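Local coordinates for Acarbose/maltose binding protein GacH (Streptomyces glaucescens, PDB 3K01), which binds acarbose and an acarbose homolog, and probably maltose, as the extracellular solute receptor of an ABC transporter, at residues T31-S36 against D86-E91; T127-K132 against W368-N373; T133-Q138 against G297-V302. All coordinates share one frame; numbering follows the deposited sequence.

Contact 1: residues T31-S36 against D86-E91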
loop_
_atom_site.group_PDB
_atom_site.type_symbol
_atom_site.label_atom_id
_atom_site.label_comp_id
_atom_site.label_asym_id
_atom_site.label_seq_id
_atom_site.Cartn_x
_atom_site.Cartn_y
_atom_site.Cartn_z
ATOM N N THR A 31 3.210 -2.464 -25.901
ATOM C CA THR A 31 1.857 -2.527 -25.355
ATOM C C THR A 31 1.952 -2.419 -23.847
ATOM O O THR A 31 2.672 -3.207 -23.209
ATOM C CB THR A 31 1.148 -3.811 -25.781
ATOM O OG1 THR A 31 1.021 -3.805 -27.218
ATOM C CG2 THR A 31 -0.239 -3.903 -25.149
ATOM N N PHE A 32 1.270 -1.413 -23.300
ATOM C CA PHE A 32 1.305 -1.123 -21.863
ATOM C C PHE A 32 -0.074 -1.321 -21.266
ATOM O O PHE A 32 -1.021 -0.671 -21.705
ATOM C CB PHE A 32 1.781 0.328 -21.647
ATOM C CG PHE A 32 1.634 0.848 -20.218
ATOM C CD1 PHE A 32 1.976 0.065 -19.107
ATOM C CD2 PHE A 32 1.190 2.146 -19.994
ATOM C CE1 PHE A 32 1.845 0.555 -17.809
ATOM C CE2 PHE A 32 1.064 2.643 -18.717
ATOM C CZ PHE A 32 1.400 1.864 -17.616
ATOM N N TRP A 33 -0.188 -2.219 -20.281
ATOM C CA TRP A 33 -1.440 -2.369 -19.529
ATOM C C TRP A 33 -1.366 -1.602 -18.229
ATOM O O TRP A 33 -0.566 -1.925 -17.333
ATOM C CB TRP A 33 -1.724 -3.838 -19.242
ATOM C CG TRP A 33 -2.201 -4.631 -20.427
ATOM C CD1 TRP A 33 -2.272 -4.216 -21.744
ATOM C CD2 TRP A 33 -2.647 -5.991 -20.413
ATOM N NE1 TRP A 33 -2.755 -5.242 -22.532
ATOM C CE2 TRP A 33 -2.967 -6.344 -21.745
ATOM C CE3 TRP A 33 -2.796 -6.953 -19.404
ATOM C CZ2 TRP A 33 -3.461 -7.608 -22.082
ATOM C CZ3 TRP A 33 -3.265 -8.221 -19.751
ATOM C CH2 TRP A 33 -3.577 -8.534 -21.079
ATOM N N ASP A 34 -2.188 -0.551 -18.160
ATOM C CA ASP A 34 -2.311 0.320 -17.002
ATOM C C ASP A 34 -3.553 -0.051 -16.210
ATOM O O ASP A 34 -4.567 -0.440 -16.785
ATOM C CB ASP A 34 -2.411 1.759 -17.502
ATOM C CG ASP A 34 -2.584 2.768 -16.385
ATOM O OD1 ASP A 34 -2.138 2.521 -15.241
ATOM O OD2 ASP A 34 -3.186 3.827 -16.676
ATOM N N THR A 35 -3.464 0.037 -14.889
ATOM C CA THR A 35 -4.606 -0.292 -14.004
ATOM C C THR A 35 -5.157 0.962 -13.303
ATOM O O THR A 35 -5.992 0.840 -12.393
ATOM C CB THR A 35 -4.170 -1.213 -12.885
ATOM O OG1 THR A 35 -3.117 -0.550 -12.180
ATOM C CG2 THR A 35 -3.674 -2.550 -13.422
ATOM N N SER A 36 -4.699 2.150 -13.675
ATOM C CA SER A 36 -5.158 3.363 -13.012
ATOM C C SER A 36 -6.673 3.547 -13.195
ATOM O O SER A 36 -7.299 2.987 -14.110
ATOM C CB SER A 36 -4.348 4.580 -13.473
ATOM O OG SER A 36 -4.732 4.963 -14.779
ATOM N N ASP A 86 3.631 -5.927 -23.328
ATOM C CA ASP A 86 5.071 -5.825 -23.100
ATOM C C ASP A 86 5.380 -5.324 -21.684
ATOM O O ASP A 86 6.335 -5.778 -21.058
ATOM C CB ASP A 86 5.711 -4.924 -24.145
ATOM C CG ASP A 86 5.473 -5.436 -25.527
ATOM O OD1 ASP A 86 6.047 -6.499 -25.850
ATOM O OD2 ASP A 86 4.664 -4.815 -26.255
ATOM N N VAL A 87 4.588 -4.335 -21.240
ATOM C CA VAL A 87 4.799 -3.719 -19.952
ATOM C C VAL A 87 3.498 -3.789 -19.160
ATOM O O VAL A 87 2.431 -3.451 -19.666
ATOM C CB VAL A 87 5.257 -2.266 -20.111
ATOM C CG1 VAL A 87 5.338 -1.560 -18.745
ATOM C CG2 VAL A 87 6.632 -2.216 -20.821
ATOM N N MET A 88 3.622 -4.222 -17.911
ATOM C CA MET A 88 2.445 -4.435 -17.043
ATOM C C MET A 88 2.613 -3.577 -15.801
ATOM O O MET A 88 3.631 -3.679 -15.097
ATOM C CB MET A 88 2.418 -5.932 -16.656
ATOM C CG MET A 88 1.308 -6.377 -15.707
ATOM S SD MET A 88 -0.297 -6.107 -16.481
ATOM C CE MET A 88 -1.391 -6.284 -15.057
ATOM N N ARG A 89 1.593 -2.769 -15.495
ATOM C CA ARG A 89 1.574 -2.082 -14.188
ATOM C C ARG A 89 1.307 -3.136 -13.104
ATOM O O ARG A 89 0.318 -3.875 -13.185
ATOM C CB ARG A 89 0.535 -0.975 -14.152
ATOM C CG ARG A 89 0.829 0.021 -13.074
ATOM C CD ARG A 89 -0.356 0.867 -12.760
ATOM N NE ARG A 89 -0.051 2.062 -11.981
ATOM C CZ ARG A 89 -0.969 2.730 -11.278
ATOM N NH1 ARG A 89 -2.223 2.296 -11.250
ATOM N NH2 ARG A 89 -0.630 3.831 -10.636
ATOM N N THR A 90 2.193 -3.196 -12.107
ATOM C CA THR A 90 2.227 -4.324 -11.161
ATOM C C THR A 90 2.108 -3.833 -9.736
ATOM O O THR A 90 2.918 -3.037 -9.279
ATOM C CB THR A 90 3.545 -5.159 -11.254
ATOM O OG1 THR A 90 4.692 -4.291 -11.199
ATOM C CG2 THR A 90 3.593 -5.991 -12.534
ATOM N N GLU A 91 1.082 -4.286 -9.011
ATOM C CA GLU A 91 0.961 -3.869 -7.626
ATOM C C GLU A 91 2.181 -4.411 -6.886
ATOM O O GLU A 91 2.796 -5.376 -7.338
ATOM C CB GLU A 91 -0.340 -4.410 -7.056
ATOM C CG GLU A 91 -0.856 -3.666 -5.848
ATOM C CD GLU A 91 -0.557 -4.375 -4.537
ATOM O OE1 GLU A 91 -0.137 -5.563 -4.535
ATOM O OE2 GLU A 91 -0.769 -3.744 -3.482
HETATM O O HOH W 1 2.787 -5.674 -28.003
#
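Phe-32 and Trp-33 pair with Val-87 and Met-88 as neighbouring parallel strands in the mixed sheet of a bacterial solute-binding protein, strand 28-34 also pairing with strand 58-64. The tight part is buried. Trp-33 N gives to Val-87 O and Arg-89 N to Trp-33 O, each at 3.0 Å. On the face that carries Phe-32 and Val-87, the ring atom Phe-32 CD1 meets Val-87 CG1 at 3.8 Å, and helix 309-320 covers Val-87. On the other face Met-88, bent at chi2 (63°), brings SD against Trp-33 CB at 3.8 Å and obliquely beside the indole, a Met-aromatic contact; helix 67-79 packs here. The solvent side is at partly exposed Thr-31, where a water joins OG1 to Asp-86 OD2, though Thr-31 N points straight at the same oxygen (2.8 Å), on its anti lone pair; Asp-86 OD1 is held by Ser-306. At the end of strand 28-34 the extended Arg-89 side chain runs beside Asp-34, whose carboxylate forms an Asx turn to Ser-36 N and also binds Tyr-62. The Asp-34 to Arg-89 salt bridge is long, OD1 lying well out of the guanidinium plane; Arg-89 NE is hydrogen-bonded to Gln-138. In that plane, Arg-89 NH1 gives an N-H to Thr-35 OG1 at 3.1 Å.

Contact 2: residues T127-K132 against W368-N373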
loop_
_atom_site.group_PDB
_atom_site.type_symbol
_atom_site.label_atom_id
_atom_site.label_comp_id
_atom_site.label_asym_id
_atom_site.label_seq_id
_atom_site.Cartn_x
_atom_site.Cartn_y
_atom_site.Cartn_z
ATOM N N THR A 127 10.621 -4.290 -5.745
ATOM C CA THR A 127 10.901 -4.699 -7.131
ATOM C C THR A 127 11.703 -5.988 -7.229
ATOM O O THR A 127 11.926 -6.475 -8.337
ATOM C CB THR A 127 11.672 -3.593 -7.900
ATOM O OG1 THR A 127 13.002 -3.497 -7.397
ATOM C CG2 THR A 127 10.948 -2.244 -7.852
ATOM N N ARG A 128 12.128 -6.543 -6.099
ATOM C CA ARG A 128 13.057 -7.687 -6.098
ATOM C C ARG A 128 12.370 -8.961 -5.671
ATOM O O ARG A 128 11.504 -8.945 -4.773
ATOM C CB ARG A 128 14.237 -7.426 -5.162
ATOM C CG ARG A 128 14.938 -6.111 -5.380
ATOM C CD ARG A 128 16.234 -6.257 -6.061
ATOM N NE ARG A 128 17.181 -7.110 -5.350
ATOM C CZ ARG A 128 18.196 -7.695 -5.965
ATOM N NH1 ARG A 128 18.363 -7.502 -7.274
ATOM N NH2 ARG A 128 19.037 -8.467 -5.291
ATOM N N TYR A 129 12.802 -10.058 -6.269
ATOM C CA TYR A 129 12.264 -11.375 -5.942
ATOM C C TYR A 129 13.430 -12.335 -6.036
ATOM O O TYR A 129 14.053 -12.446 -7.093
ATOM C CB TYR A 129 11.149 -11.786 -6.901
ATOM C CG TYR A 129 10.644 -13.203 -6.665
ATOM C CD1 TYR A 129 9.960 -13.547 -5.504
ATOM C CD2 TYR A 129 10.868 -14.204 -7.607
ATOM C CE1 TYR A 129 9.520 -14.841 -5.302
ATOM C CE2 TYR A 129 10.420 -15.493 -7.414
ATOM C CZ TYR A 129 9.749 -15.802 -6.246
ATOM O OH TYR A 129 9.274 -17.080 -6.032
ATOM N N GLU A 130 13.745 -12.963 -4.893
ATOM C CA GLU A 130 14.810 -13.963 -4.779
ATOM C C GLU A 130 16.097 -13.484 -5.441
ATOM O O GLU A 130 16.699 -14.183 -6.256
ATOM C CB GLU A 130 14.321 -15.291 -5.349
ATOM C CG GLU A 130 13.143 -15.812 -4.545
ATOM C CD GLU A 130 12.724 -17.223 -4.873
ATOM O OE1 GLU A 130 13.004 -17.713 -5.987
ATOM O OE2 GLU A 130 12.066 -17.837 -3.998
ATOM N N GLY A 131 16.498 -12.280 -5.070
ATOM C CA GLY A 131 17.804 -11.765 -5.454
ATOM C C GLY A 131 17.893 -11.199 -6.857
ATOM O O GLY A 131 19.006 -10.853 -7.285
ATOM N N LYS A 132 16.769 -11.075 -7.581
ATOM C CA LYS A 132 16.765 -10.426 -8.903
ATOM C C LYS A 132 15.714 -9.331 -8.950
ATOM O O LYS A 132 14.750 -9.355 -8.186
ATOM C CB LYS A 132 16.526 -11.424 -10.030
ATOM C CG LYS A 132 17.681 -12.432 -10.212
ATOM C CD LYS A 132 17.397 -13.407 -11.328
ATOM C CE LYS A 132 18.566 -14.362 -11.551
ATOM N NZ LYS A 132 18.123 -15.470 -12.442
ATOM N N TRP A 368 8.311 -10.345 0.286
ATOM C CA TRP A 368 8.310 -10.308 -1.170
ATOM C C TRP A 368 8.362 -11.718 -1.738
ATOM O O TRP A 368 9.329 -12.120 -2.403
ATOM C CB TRP A 368 9.463 -9.439 -1.682
ATOM C CG TRP A 368 9.453 -8.065 -1.093
ATOM C CD1 TRP A 368 10.439 -7.511 -0.335
ATOM C CD2 TRP A 368 8.399 -7.083 -1.184
ATOM N NE1 TRP A 368 10.077 -6.232 0.048
ATOM C CE2 TRP A 368 8.847 -5.944 -0.465
ATOM C CE3 TRP A 368 7.152 -7.043 -1.806
ATOM C CZ2 TRP A 368 8.077 -4.799 -0.326
ATOM C CZ3 TRP A 368 6.394 -5.896 -1.683
ATOM C CH2 TRP A 368 6.873 -4.778 -0.942
ATOM N N ILE A 369 7.305 -12.468 -1.456
ATOM C CA ILE A 369 7.249 -13.902 -1.773
ATOM C C ILE A 369 6.011 -14.191 -2.611
ATOM O O ILE A 369 5.055 -13.401 -2.628
ATOM C CB ILE A 369 7.294 -14.784 -0.498
ATOM C CG1 ILE A 369 6.059 -14.551 0.384
ATOM C CG2 ILE A 369 8.576 -14.526 0.290
ATOM C CD1 ILE A 369 5.991 -15.514 1.579
ATOM N N ALA A 370 6.020 -15.331 -3.295
ATOM C CA ALA A 370 4.941 -15.736 -4.182
ATOM C C ALA A 370 3.595 -15.707 -3.457
ATOM O O ALA A 370 2.570 -15.294 -4.010
ATOM C CB ALA A 370 5.231 -17.143 -4.710
ATOM N N GLU A 371 3.607 -16.136 -2.202
ATOM C CA GLU A 371 2.393 -16.290 -1.410
ATOM C C GLU A 371 2.039 -15.066 -0.589
ATOM O O GLU A 371 1.188 -15.158 0.291
ATOM C CB GLU A 371 2.563 -17.469 -0.448
ATOM C CG GLU A 371 2.883 -18.784 -1.123
ATOM C CD GLU A 371 4.379 -19.036 -1.278
ATOM O OE1 GLU A 371 5.226 -18.100 -1.143
ATOM O OE2 GLU A 371 4.701 -20.222 -1.535
ATOM N N GLY A 372 2.671 -13.921 -0.860
ATOM C CA GLY A 372 2.420 -12.742 -0.016
ATOM C C GLY A 372 0.944 -12.449 0.188
ATOM O O GLY A 372 0.512 -12.210 1.313
ATOM N N ASN A 373 0.168 -12.462 -0.882
ATOM C CA ASN A 373 -1.245 -12.110 -0.743
ATOM C C ASN A 373 -2.060 -13.173 -0.006
ATOM O O ASN A 373 -3.026 -12.837 0.701
ATOM C CB ASN A 373 -1.847 -11.670 -2.088
ATOM C CG ASN A 373 -1.676 -10.156 -2.339
ATOM O OD1 ASN A 373 -1.373 -9.380 -1.419
ATOM N ND2 ASN A 373 -1.882 -9.738 -3.589
HETATM O O HOH W 2 8.358 -17.059 -3.196
HETATM O O HOH W 3 12.016 -12.576 -2.533
#
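The ring of Tyr-129 meets Trp-368 O with its edge, the oxygen lying 3.5 Å from Tyr-129 CD1 and near the ring plane. One face of the ring is covered within its own segment by Glu-130 CG, centred 3.7 Å above it, and Ala-96 and Ser-100 of helix 92-100 also touch the Tyr-129 side chain. The Arg-128 guanidinium has Lys-132 N over one face, offset toward the rim. Tyr-129 opens a type I' turn to Lys-132, the tight turn of a beta hairpin between strands 128-129 and 132-148, and this hairpin end rests on the loop between strand 363-364 and helix 376-387. With CG anti to the backbone N (chi1 175°), the ring reaches out along that loop, and Tyr-129 CE1 comes to 4.1 Å from Ala-370 N. The indole of Trp-368 lies obliquely to Arg-128 O, which is 3.7 Å from Trp-368 CB; Trp-368 NE1 is hydrogen-bonded to Glu-365 and the Trp-368 backbone N to Glu-206. Direct contact is thus by van der Waals packing, small in area and near the surface, and the polar links are made by water. One water receives the N-H of Glu-130 and gives a proton to Trp-368 O, so this carbonyl has a polar partner besides the ring edge. A second water lies in the plane of the Tyr-129 ring, 3.0 Å from Tyr-129 OH, and accepts from Ala-370 N at 2.9 Å.

Contact 3: residues T133-Q138 against G297-V302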
loop_
_atom_site.group_PDB
_atom_site.type_symbol
_atom_site.label_atom_id
_atom_site.label_comp_id
_atom_site.label_asym_id
_atom_site.label_seq_id
_atom_site.Cartn_x
_atom_site.Cartn_y
_atom_site.Cartn_z
ATOM N N THR A 133 15.898 -8.368 -9.843
ATOM C CA THR A 133 14.974 -7.234 -9.969
ATOM C C THR A 133 14.025 -7.506 -11.125
ATOM O O THR A 133 14.465 -7.829 -12.249
ATOM C CB THR A 133 15.777 -5.968 -10.274
ATOM O OG1 THR A 133 16.765 -5.801 -9.253
ATOM C CG2 THR A 133 14.873 -4.746 -10.306
ATOM N N TYR A 134 12.710 -7.382 -10.874
ATOM C CA TYR A 134 11.696 -7.636 -11.875
ATOM C C TYR A 134 10.758 -6.459 -12.111
ATOM O O TYR A 134 9.709 -6.613 -12.745
ATOM C CB TYR A 134 10.872 -8.876 -11.498
ATOM C CG TYR A 134 11.664 -10.157 -11.524
ATOM C CD1 TYR A 134 11.834 -10.847 -12.723
ATOM C CD2 TYR A 134 12.220 -10.685 -10.365
ATOM C CE1 TYR A 134 12.562 -12.039 -12.761
ATOM C CE2 TYR A 134 12.952 -11.857 -10.401
ATOM C CZ TYR A 134 13.099 -12.525 -11.581
ATOM O OH TYR A 134 13.834 -13.708 -11.619
ATOM N N ALA A 135 11.108 -5.293 -11.590
ATOM C CA ALA A 135 10.247 -4.128 -11.785
ATOM C C ALA A 135 11.042 -2.879 -11.524
ATOM O O ALA A 135 12.158 -2.943 -11.010
ATOM C CB ALA A 135 9.000 -4.185 -10.848
ATOM N N VAL A 136 10.428 -1.745 -11.846
ATOM C CA VAL A 136 10.890 -0.430 -11.396
ATOM C C VAL A 136 9.726 0.244 -10.632
ATOM O O VAL A 136 8.564 0.055 -10.971
ATOM C CB VAL A 136 11.373 0.488 -12.548
ATOM C CG1 VAL A 136 12.638 -0.104 -13.175
ATOM C CG2 VAL A 136 10.289 0.676 -13.618
ATOM N N PRO A 137 10.042 1.036 -9.604
ATOM C CA PRO A 137 8.954 1.633 -8.798
ATOM C C PRO A 137 8.246 2.760 -9.503
ATOM O O PRO A 137 8.842 3.507 -10.293
ATOM C CB PRO A 137 9.694 2.175 -7.562
ATOM C CG PRO A 137 11.032 1.456 -7.554
ATOM C CD PRO A 137 11.353 1.363 -9.031
ATOM N N GLN A 138 6.969 2.921 -9.182
ATOM C CA GLN A 138 6.156 3.981 -9.778
ATOM C C GLN A 138 5.512 4.869 -8.699
ATOM O O GLN A 138 5.862 6.052 -8.593
ATOM C CB GLN A 138 5.112 3.405 -10.711
ATOM C CG GLN A 138 4.382 4.464 -11.504
ATOM C CD GLN A 138 3.150 3.924 -12.147
ATOM O OE1 GLN A 138 2.336 3.286 -11.473
ATOM N NE2 GLN A 138 2.988 4.136 -13.474
ATOM N N GLY A 297 1.124 0.343 -3.314
ATOM C CA GLY A 297 1.587 1.102 -4.475
ATOM C C GLY A 297 1.733 0.225 -5.699
ATOM O O GLY A 297 1.293 -0.935 -5.743
ATOM N N TRP A 298 2.384 0.802 -6.702
ATOM C CA TRP A 298 2.492 0.200 -8.031
ATOM C C TRP A 298 3.897 0.360 -8.540
ATOM O O TRP A 298 4.544 1.371 -8.300
ATOM C CB TRP A 298 1.535 0.882 -9.032
ATOM C CG TRP A 298 0.074 0.654 -8.702
ATOM C CD1 TRP A 298 -0.712 1.413 -7.887
ATOM C CD2 TRP A 298 -0.723 -0.454 -9.115
ATOM N NE1 TRP A 298 -1.964 0.857 -7.802
ATOM C CE2 TRP A 298 -2.003 -0.288 -8.549
ATOM C CE3 TRP A 298 -0.491 -1.559 -9.954
ATOM C CZ2 TRP A 298 -3.046 -1.196 -8.770
ATOM C CZ3 TRP A 298 -1.518 -2.465 -10.174
ATOM C CH2 TRP A 298 -2.783 -2.281 -9.572
ATOM N N ASN A 299 4.302 -0.651 -9.302
ATOM C CA ASN A 299 5.560 -0.729 -10.018
ATOM C C ASN A 299 5.237 -0.961 -11.488
ATOM O O ASN A 299 4.084 -1.156 -11.879
ATOM C CB ASN A 299 6.387 -1.884 -9.428
ATOM C CG ASN A 299 6.782 -1.631 -7.985
ATOM O OD1 ASN A 299 6.921 -0.496 -7.558
ATOM N ND2 ASN A 299 6.983 -2.701 -7.231
ATOM N N LEU A 300 6.293 -1.002 -12.295
ATOM C CA LEU A 300 6.186 -1.363 -13.716
ATOM C C LEU A 300 7.121 -2.508 -14.013
ATOM O O LEU A 300 8.290 -2.476 -13.624
ATOM C CB LEU A 300 6.571 -0.187 -14.600
ATOM C CG LEU A 300 5.729 1.056 -14.329
ATOM C CD1 LEU A 300 6.597 2.313 -14.337
ATOM C CD2 LEU A 300 4.560 1.103 -15.279
ATOM N N SER A 301 6.585 -3.523 -14.682
ATOM C CA SER A 301 7.347 -4.719 -15.016
ATOM C C SER A 301 7.261 -5.010 -16.499
ATOM O O SER A 301 6.347 -4.551 -17.189
ATOM C CB SER A 301 6.796 -5.902 -14.231
ATOM O OG SER A 301 6.954 -5.670 -12.847
ATOM N N VAL A 302 8.216 -5.784 -16.982
ATOM C CA VAL A 302 8.303 -6.168 -18.382
ATOM C C VAL A 302 7.941 -7.648 -18.469
ATOM O O VAL A 302 8.445 -8.456 -17.690
ATOM C CB VAL A 302 9.720 -5.924 -18.914
ATOM C CG1 VAL A 302 9.832 -6.423 -20.351
ATOM C CG2 VAL A 302 10.114 -4.428 -18.823
HETATM O O HOH W 4 10.319 -6.883 -15.436
#
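Gln-138, with CG trans to N (chi1 -172°) and an extended chain, runs alongside Trp-298 until its OE1, hydrogen-bonded to Arg-89, is 3.5 Å from Trp-298 CB; at the other end Ser-301 turns OG back beside its own N (chi1 -62°), and in this one of two conformers OG donates to Tyr-134 O at 2.9 Å. Between these ends the strands are antiparallel. Val-136 and Leu-300 form a hydrogen-bonded pair, N to O in both directions, with Leu-300 N to Val-136 O at 2.8 Å. Their side chains share one face of the sheet, Val-136 CG2 resting on Leu-300 CB at 3.9 Å. Pro-137, lacking an N-H, sits at the non-hydrogen-bonded pair with Asn-299, and beyond it Gln-138 N reaches Trp-298 O only weakly. The Gln-138 side chain crosses that of Leu-300 at about a right angle, Gln-138 NE2 lying 3.9 Å from Leu-300 CD2. Ala-135 CB packs against Asn-299 CB at 3.8 Å. A water lies 2.8 Å from Tyr-134 O and accepts from Val-302 N. Helix 309-320 covers the face of Val-136 and Leu-300, helix 92-100 lies against Ala-135 and Asn-299, and strand 87-91 pairs antiparallel with strand 293-302.

In the fold
All three contacts reach one mixed sheet. Contacts 1 and 3, with centres about 9 Å apart, join through neighbouring strands 87-91 and 293-302: Thr-90 O lies 2.8 Å from Asn-299 N, a probable backbone hydrogen bond, and Arg-89 NE is 2.7 Å from Gln-138 OE1, while the Arg-89 guanidinium makes a cation-pi contact with Trp-298. Contact 3 is nested in the chain loop closed by contact 2, their centres about 12 Å apart, and the hairpin ties them: Thr-127 O is 2.8 Å from Tyr-134 N. Contacts 1 and 2 do not touch; their nearest atoms are about 5 Å apart.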